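Local coordinates for surface glycan binding protein B (Bacteroides ovatus, PDB 6E57) that binds cereal mixed-linkage beta-glucan as a surface protein of a gut Bacteroides, probably capturing the polysaccharide for use by the cell, at residues S136-V139 against A140-I144; L202-A205 against D206-Y210; P272-D276 against G277-M281. All blocks are in the same frame, centred on the assembly; numbering follows the deposited sequence.

Contact 1: S136-V139 against A140-I144; sequences SKEV and AFERI
The guanidinium group of Arg143 has the backbone of Lys137 and Glu138 over one face, with Glu138 N lying 4.2 Å above the plane toward the rim, while Ser136 sits at its edge. There Arg143 NH2 donates to Ser136 OG at 2.8 Å, and the acceptor is only 3° out of the guanidinium plane. Ser136 OG also bonds to Tyr154 O, and Arg143 NH1 bonds to Ala212 O and Met214 O, so the arginine ties the segment to strand 209-217. The second flat group, the Glu142 carboxylate, grips two successive peptide N-H groups through the syn lone pairs of both oxygens: Val139 N reaches OE2 at 2.8 Å and Ala140 N reaches OE1 at 3.0 Å. A chi1 of 73°, which places CG between the backbone N and the carbonyl carbon, followed by a bend at chi2, folds this side chain back over the preceding residues. Glu138 runs extended past Arg143 in the opposite direction. Its OE2 lies 3.3 Å from Arg143 CB and takes a weak bond from Arg143 N, but stays 6.0 Å from Arg143 NE, so the charges form no salt bridge. The two carboxylates come within 4.9 Å (Glu138 OE2 to Glu142 OE1), which would probably disfavour two full negative charges slightly. Through a type I turn from Phe141 to Ile144 the chain passes from beside strand 150-154 to pairing with strand 209-217, consistent with the split first strand of an immunoglobulin-like beta sandwich.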
loop_
_atom_site.group_PDB
_atom_site.type_symbol
_atom_site.label_atom_id
_atom_site.label_comp_id
_atom_site.label_asym_id
_atom_site.label_seq_id
_atom_site.Cartn_x
_atom_site.Cartn_y
_atom_site.Cartn_z
ATOM N N SER A 136 16.175 2.541 -0.739
ATOM C CA SER A 136 15.038 1.698 -0.423
ATOM C C SER A 136 13.797 2.563 -0.196
ATOM O O SER A 136 13.843 3.531 0.559
ATOM C CB SER A 136 15.331 0.838 0.780
ATOM O OG SER A 136 14.271 -0.074 1.028
ATOM N N LYS A 137 12.706 2.198 -0.880
ATOM C CA LYS A 137 11.360 2.691 -0.607
ATOM C C LYS A 137 10.475 1.518 -0.173
ATOM O O LYS A 137 10.866 0.344 -0.286
ATOM C CB LYS A 137 10.749 3.349 -1.847
ATOM C CG LYS A 137 11.565 4.483 -2.448
ATOM C CD LYS A 137 10.773 5.354 -3.399
ATOM C CE LYS A 137 11.488 6.644 -3.743
ATOM N NZ LYS A 137 10.531 7.759 -3.927
ATOM N N GLU A 138 9.281 1.855 0.318
ATOM C CA GLU A 138 8.264 0.879 0.651
ATOM C C GLU A 138 7.576 0.436 -0.643
ATOM O O GLU A 138 7.078 1.268 -1.395
ATOM C CB GLU A 138 7.251 1.465 1.636
ATOM C CG GLU A 138 6.177 0.473 2.049
ATOM C CD GLU A 138 5.466 0.796 3.352
ATOM O OE1 GLU A 138 5.027 1.958 3.520
ATOM O OE2 GLU A 138 5.362 -0.115 4.200
ATOM N N VAL A 139 7.577 -0.877 -0.895
ATOM C CA VAL A 139 6.834 -1.476 -1.997
ATOM C C VAL A 139 5.391 -1.727 -1.536
ATOM O O VAL A 139 4.463 -1.099 -2.040
ATOM C CB VAL A 139 7.513 -2.766 -2.497
ATOM C CG1 VAL A 139 6.603 -3.578 -3.410
ATOM C CG2 VAL A 139 8.836 -2.462 -3.184
ATOM N N ALA A 140 5.226 -2.648 -0.576
ATOM C CA ALA A 140 3.918 -3.041 -0.053
ATOM C C ALA A 140 3.770 -2.518 1.381
ATOM O O ALA A 140 3.405 -1.360 1.579
ATOM C CB ALA A 140 3.747 -4.540 -0.140
ATOM N N PHE A 141 4.062 -3.371 2.369
ATOM C CA PHE A 141 3.812 -3.055 3.768
ATOM C C PHE A 141 4.979 -3.547 4.642
ATOM O O PHE A 141 4.813 -3.724 5.850
ATOM C CB PHE A 141 2.461 -3.646 4.183
ATOM C CG PHE A 141 1.287 -3.144 3.374
ATOM C CD1 PHE A 141 0.707 -1.910 3.647
ATOM C CD2 PHE A 141 0.762 -3.900 2.334
ATOM C CE1 PHE A 141 -0.370 -1.446 2.903
ATOM C CE2 PHE A 141 -0.314 -3.434 1.589
ATOM C CZ PHE A 141 -0.879 -2.209 1.875
ATOM N N GLU A 142 6.165 -3.704 4.036
ATOM C CA GLU A 142 7.321 -4.350 4.678
ATOM C C GLU A 142 8.009 -3.396 5.671
ATOM O O GLU A 142 8.816 -3.833 6.494
ATOM C CB GLU A 142 8.308 -4.866 3.628
ATOM C CG GLU A 142 9.106 -3.784 2.916
ATOM C CD GLU A 142 8.451 -3.154 1.696
ATOM O OE1 GLU A 142 7.319 -3.559 1.347
ATOM O OE2 GLU A 142 9.082 -2.255 1.093
ATOM N N ARG A 143 7.690 -2.099 5.593
ATOM C CA ARG A 143 8.252 -1.091 6.498
ATOM C C ARG A 143 7.566 -1.135 7.875
ATOM O O ARG A 143 7.989 -0.441 8.789
ATOM C CB ARG A 143 8.155 0.307 5.876
ATOM C CG ARG A 143 9.475 0.838 5.334
ATOM C CD ARG A 143 9.956 0.145 4.075
ATOM N NE ARG A 143 11.377 0.303 3.780
ATOM C CZ ARG A 143 12.050 1.453 3.767
ATOM N NH1 ARG A 143 11.752 2.423 4.614
ATOM N NH2 ARG A 143 13.046 1.622 2.917
ATOM N N ILE A 144 6.506 -1.936 8.020
ATOM C CA ILE A 144 5.906 -2.208 9.325
ATOM C C ILE A 144 6.571 -3.472 9.886
ATOM O O ILE A 144 6.433 -4.554 9.315
ATOM C CB ILE A 144 4.370 -2.327 9.214
ATOM C CG1 ILE A 144 3.744 -1.016 8.729
ATOM C CG2 ILE A 144 3.757 -2.784 10.531
ATOM C CD1 ILE A 144 2.368 -1.171 8.138
#

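Contact 2: L202-A205 against D206-Y210; sequences LQDA and DGNQY
Leu202 and Tyr210 form the hydrogen-bonded pair near the end of a beta hairpin made by strands 196-203 and 209-217. Their two backbone bonds, Leu202 N to Tyr210 O at 2.8 Å and Tyr210 N to Leu202 O at 2.9 Å, fix the antiparallel register, and Gln203 with Gln209 follows as a non-hydrogen-bonded pair. One more bond, from Asp204 N to Asn208 O at 2.8 Å, closes the loop. Packing is tight round Leu202, the one buried residue of the contact, which rests on Leu158 and Ile164; beside it Tyr210 touches Asp133 and Pro134. Here the Asp204 carboxylate meets the edge of the tyrosine ring, their planes 72° apart, and Tyr210 OH donates to Asp204 OD2 at 3.2 Å, approaching from above the carboxylate plane. Asn208 ND2 adds a weak bond to the same oxygen, so two side chains from the returning arm of the hairpin share one acceptor. Replacing Tyr210 with a phenylalanine would probably cost Asp204 OD2 its hydroxyl partner, leaving the weak bond from Asn208 ND2 to hold that oxygen within the hairpin, and its carboxylate freer to turn. The tip, by contrast, is loose: Ala205 and Asp206 lie on the outside of the molecule and make little more than neighbour contacts. Gly207 turns the chain with a phi of 121°, a backbone shape in which a side chain would collide with the carbonyl oxygen of Asp206. Across the sheet, on the other face, the two glutamines lie side by side over Leu165 with nearly coplanar amides, and Gln209 NE2 donates to Gln203 OE1 at 3.0 Å with an N-H...O angle of 168°.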
loop_
_atom_site.group_PDB
_atom_site.type_symbol
_atom_site.label_atom_id
_atom_site.label_comp_id
_atom_site.label_asym_id
_atom_site.label_seq_id
_atom_site.Cartn_x
_atom_site.Cartn_y
_atom_site.Cartn_z
ATOM N N LEU A 202 21.240 3.574 5.778
ATOM C CA LEU A 202 22.058 2.477 5.265
ATOM C C LEU A 202 23.528 2.904 5.292
ATOM O O LEU A 202 23.852 3.990 4.828
ATOM C CB LEU A 202 21.627 2.152 3.832
ATOM C CG LEU A 202 20.128 1.963 3.612
ATOM C CD1 LEU A 202 19.833 1.701 2.144
ATOM C CD2 LEU A 202 19.587 0.837 4.481
ATOM N N GLN A 203 24.401 2.033 5.811
ATOM C CA GLN A 203 25.828 2.343 5.980
ATOM C C GLN A 203 26.682 1.401 5.117
ATOM O O GLN A 203 26.429 0.201 5.060
ATOM C CB GLN A 203 26.216 2.253 7.458
ATOM C CG GLN A 203 27.697 2.500 7.721
ATOM C CD GLN A 203 27.969 2.945 9.137
ATOM O OE1 GLN A 203 27.474 3.976 9.590
ATOM N NE2 GLN A 203 28.769 2.169 9.849
ATOM N N ASP A 204 27.701 1.980 4.467
ATOM C CA ASP A 204 28.692 1.269 3.643
ATOM C C ASP A 204 29.755 0.618 4.536
ATOM O O ASP A 204 29.803 0.857 5.743
ATOM C CB ASP A 204 29.408 2.225 2.680
ATOM C CG ASP A 204 28.832 2.273 1.277
ATOM O OD1 ASP A 204 28.079 1.346 0.914
ATOM O OD2 ASP A 204 29.155 3.237 0.556
ATOM N N ALA A 205 30.619 -0.184 3.903
ATOM C CA ALA A 205 31.834 -0.715 4.522
ATOM C C ALA A 205 32.881 0.399 4.661
ATOM O O ALA A 205 33.733 0.345 5.550
ATOM C CB ALA A 205 32.364 -1.862 3.700
ATOM N N ASP A 206 32.824 1.383 3.752
ATOM C CA ASP A 206 33.656 2.588 3.789
ATOM C C ASP A 206 33.244 3.491 4.958
ATOM O O ASP A 206 34.087 4.153 5.550
ATOM C CB ASP A 206 33.570 3.368 2.475
ATOM C CG ASP A 206 34.237 2.665 1.308
ATOM O OD1 ASP A 206 34.337 1.423 1.349
ATOM O OD2 ASP A 206 34.664 3.368 0.372
ATOM N N GLY A 207 31.941 3.524 5.263
ATOM C CA GLY A 207 31.391 4.345 6.345
ATOM C C GLY A 207 30.343 5.339 5.862
ATOM O O GLY A 207 29.703 5.996 6.681
ATOM N N ASN A 208 30.170 5.444 4.537
ATOM C CA ASN A 208 29.208 6.354 3.915
ATOM C C ASN A 208 27.784 5.961 4.325
ATOM O O ASN A 208 27.487 4.779 4.511
ATOM C CB ASN A 208 29.327 6.357 2.390
ATOM C CG ASN A 208 30.707 6.742 1.907
ATOM O OD1 ASN A 208 31.298 7.700 2.400
ATOM N ND2 ASN A 208 31.229 5.999 0.947
ATOM N N GLN A 209 26.911 6.971 4.436
ATOM C CA GLN A 209 25.546 6.796 4.916
ATOM C C GLN A 209 24.555 7.303 3.860
ATOM O O GLN A 209 24.818 8.286 3.171
ATOM C CB GLN A 209 25.387 7.514 6.255
ATOM C CG GLN A 209 26.298 6.950 7.334
ATOM C CD GLN A 209 25.959 7.472 8.706
ATOM O OE1 GLN A 209 25.455 8.583 8.863
ATOM N NE2 GLN A 209 26.241 6.665 9.716
ATOM N N TYR A 210 23.423 6.599 3.741
ATOM C CA TYR A 210 22.384 6.890 2.759
ATOM C C TYR A 210 21.012 6.735 3.420
ATOM O O TYR A 210 20.819 5.848 4.251
ATOM C CB TYR A 210 22.493 5.951 1.558
ATOM C CG TYR A 210 23.860 5.877 0.929
ATOM C CD1 TYR A 210 24.805 4.968 1.379
ATOM C CD2 TYR A 210 24.212 6.715 -0.117
ATOM C CE1 TYR A 210 26.065 4.892 0.807
ATOM C CE2 TYR A 210 25.467 6.650 -0.703
ATOM C CZ TYR A 210 26.396 5.735 -0.239
ATOM O OH TYR A 210 27.633 5.665 -0.809
#

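Contact 3: P272-D276 against G277-M281; sequences PDLSD and GSYTM
A tyrosine corner, a motif of Greek-key beta proteins, shapes the passage from the loop after strand 266-270 into strand 277-285. Its defining bond runs from Tyr279 OH to the backbone oxygen of the fourth residue before it, Ser275 O, at 2.9 Å. The acceptor lies at the ring edge, close to the ring plane. The donor, however, stands 45° above the carbonyl plane with a C=O...O angle of 114°, so the bond is not aimed at a lone pair. Tyr279 points back toward the loop, with CG anti to its own carbonyl carbon (chi1 -65°). Leu274 comes over one face of the ring: its CD1 is 4.3 Å from the ring centroid, almost on the normal, a CH-pi contact, while CD2 stands 4.0 Å from Tyr279 CE1. Leu274 and Tyr279 run antiparallel, side by side. The chain turns at Ser275 and Asp276; Gly277 opens the strand with a positive phi, where a beta carbon would fall too close to Asp276 O. Backbone bonds of Gly277 and Tyr279 to Val307 and Val305 seat the strand against strand 299-315, and Leu274 also touches Ile251 of strand 246-251. The chemistry is thus divided: a neutral hydroxyl-to-carbonyl bond pins the end of the ring to the loop backbone, and an aliphatic cover over one face probably restrains its tilt, consistent with the two together tying the loop to the start of the strand without any charged group.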
loop_
_atom_site.group_PDB
_atom_site.type_symbol
_atom_site.label_atom_id
_atom_site.label_comp_id
_atom_site.label_asym_id
_atom_site.label_seq_id
_atom_site.Cartn_x
_atom_site.Cartn_y
_atom_site.Cartn_z
ATOM N N PRO A 272 -17.603 -16.842 8.448
ATOM C CA PRO A 272 -18.876 -17.431 8.868
ATOM C C PRO A 272 -20.047 -17.169 7.903
ATOM O O PRO A 272 -19.908 -16.422 6.931
ATOM C CB PRO A 272 -19.140 -16.794 10.240
ATOM C CG PRO A 272 -18.333 -15.516 10.229
ATOM C CD PRO A 272 -17.116 -15.822 9.386
ATOM N N ASP A 273 -21.187 -17.809 8.194
ATOM C CA ASP A 273 -22.352 -17.862 7.307
ATOM C C ASP A 273 -23.169 -16.575 7.464
ATOM O O ASP A 273 -24.116 -16.530 8.244
ATOM C CB ASP A 273 -23.200 -19.104 7.606
ATOM C CG ASP A 273 -24.322 -19.353 6.612
ATOM O OD1 ASP A 273 -24.122 -19.070 5.417
ATOM O OD2 ASP A 273 -25.392 -19.830 7.046
ATOM N N LEU A 274 -22.788 -15.541 6.705
ATOM C CA LEU A 274 -23.411 -14.223 6.775
ATOM C C LEU A 274 -24.111 -13.907 5.448
ATOM O O LEU A 274 -23.643 -14.295 4.369
ATOM C CB LEU A 274 -22.332 -13.184 7.100
ATOM C CG LEU A 274 -21.785 -13.238 8.527
ATOM C CD1 LEU A 274 -20.511 -12.419 8.660
ATOM C CD2 LEU A 274 -22.826 -12.762 9.530
ATOM N N SER A 275 -25.242 -13.200 5.553
ATOM C CA SER A 275 -25.947 -12.634 4.409
ATOM C C SER A 275 -25.055 -11.589 3.730
ATOM O O SER A 275 -24.141 -11.053 4.349
ATOM C CB SER A 275 -27.264 -12.026 4.829
ATOM O OG SER A 275 -28.054 -12.960 5.551
ATOM N N ASP A 276 -25.344 -11.299 2.459
ATOM C CA ASP A 276 -24.586 -10.314 1.692
ATOM C C ASP A 276 -24.823 -8.921 2.297
ATOM O O ASP A 276 -25.966 -8.538 2.556
ATOM C CB ASP A 276 -24.943 -10.388 0.205
ATOM C CG ASP A 276 -24.596 -11.723 -0.437
ATOM O OD1 ASP A 276 -24.449 -12.717 0.311
ATOM O OD2 ASP A 276 -24.463 -11.760 -1.678
ATOM N N GLY A 277 -23.730 -8.184 2.537
ATOM C CA GLY A 277 -23.780 -6.850 3.137
ATOM C C GLY A 277 -22.468 -6.467 3.800
ATOM O O GLY A 277 -21.455 -7.150 3.625
ATOM N N SER A 278 -22.505 -5.362 4.560
ATOM C CA SER A 278 -21.351 -4.811 5.287
ATOM C C SER A 278 -21.400 -5.240 6.758
ATOM O O SER A 278 -22.467 -5.246 7.367
ATOM C CB SER A 278 -21.307 -3.311 5.178
ATOM O OG SER A 278 -20.890 -2.915 3.882
ATOM N N TYR A 279 -20.236 -5.572 7.323
ATOM C CA TYR A 279 -20.151 -6.043 8.699
ATOM C C TYR A 279 -18.912 -5.465 9.388
ATOM O O TYR A 279 -17.909 -5.166 8.741
ATOM C CB TYR A 279 -20.128 -7.572 8.738
ATOM C CG TYR A 279 -21.395 -8.215 8.243
ATOM C CD1 TYR A 279 -22.490 -8.371 9.080
ATOM C CD2 TYR A 279 -21.512 -8.642 6.930
ATOM C CE1 TYR A 279 -23.665 -8.951 8.629
ATOM C CE2 TYR A 279 -22.678 -9.225 6.465
ATOM C CZ TYR A 279 -23.759 -9.381 7.318
ATOM O OH TYR A 279 -24.912 -9.955 6.869
ATOM N N THR A 280 -19.011 -5.336 10.713
ATOM C CA THR A 280 -17.907 -4.942 11.566
ATOM C C THR A 280 -17.113 -6.190 11.967
ATOM O O THR A 280 -17.700 -7.191 12.368
ATOM C CB THR A 280 -18.417 -4.206 12.810
ATOM O OG1 THR A 280 -19.138 -3.051 12.380
ATOM C CG2 THR A 280 -17.304 -3.796 13.748
ATOM N N MET A 281 -15.781 -6.112 11.848
ATOM C CA MET A 281 -14.867 -7.133 12.359
ATOM C C MET A 281 -14.007 -6.513 13.468
ATOM O O MET A 281 -13.488 -5.411 13.309
ATOM C CB MET A 281 -13.958 -7.690 11.254
ATOM C CG MET A 281 -12.798 -8.536 11.779
ATOM S SD MET A 281 -12.006 -9.600 10.524
ATOM C CE MET A 281 -11.513 -8.384 9.307
#

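How the contacts relate
Contact 1 is partly buried and lies nearest the centre of the chain, whereas contacts 2 and 3 are surface features on opposite sides of that centre, their own centres 51 Å apart. The end of contact 1 enters the sheet that carries the hairpin of contact 2: both are joined to strand 209-217, contact 2 at its start and contact 1 farther along. Contact 3 belongs to a later region of strands. The chemistry follows the place: charged groups gripping backbone and hydroxyl in contact 1, strand pairing with amide and carboxylate bonds in contact 2, and a neutral aromatic corner in contact 3. All three precede the glycan-contacting residues, such as Trp322 and Trp372, in sequence.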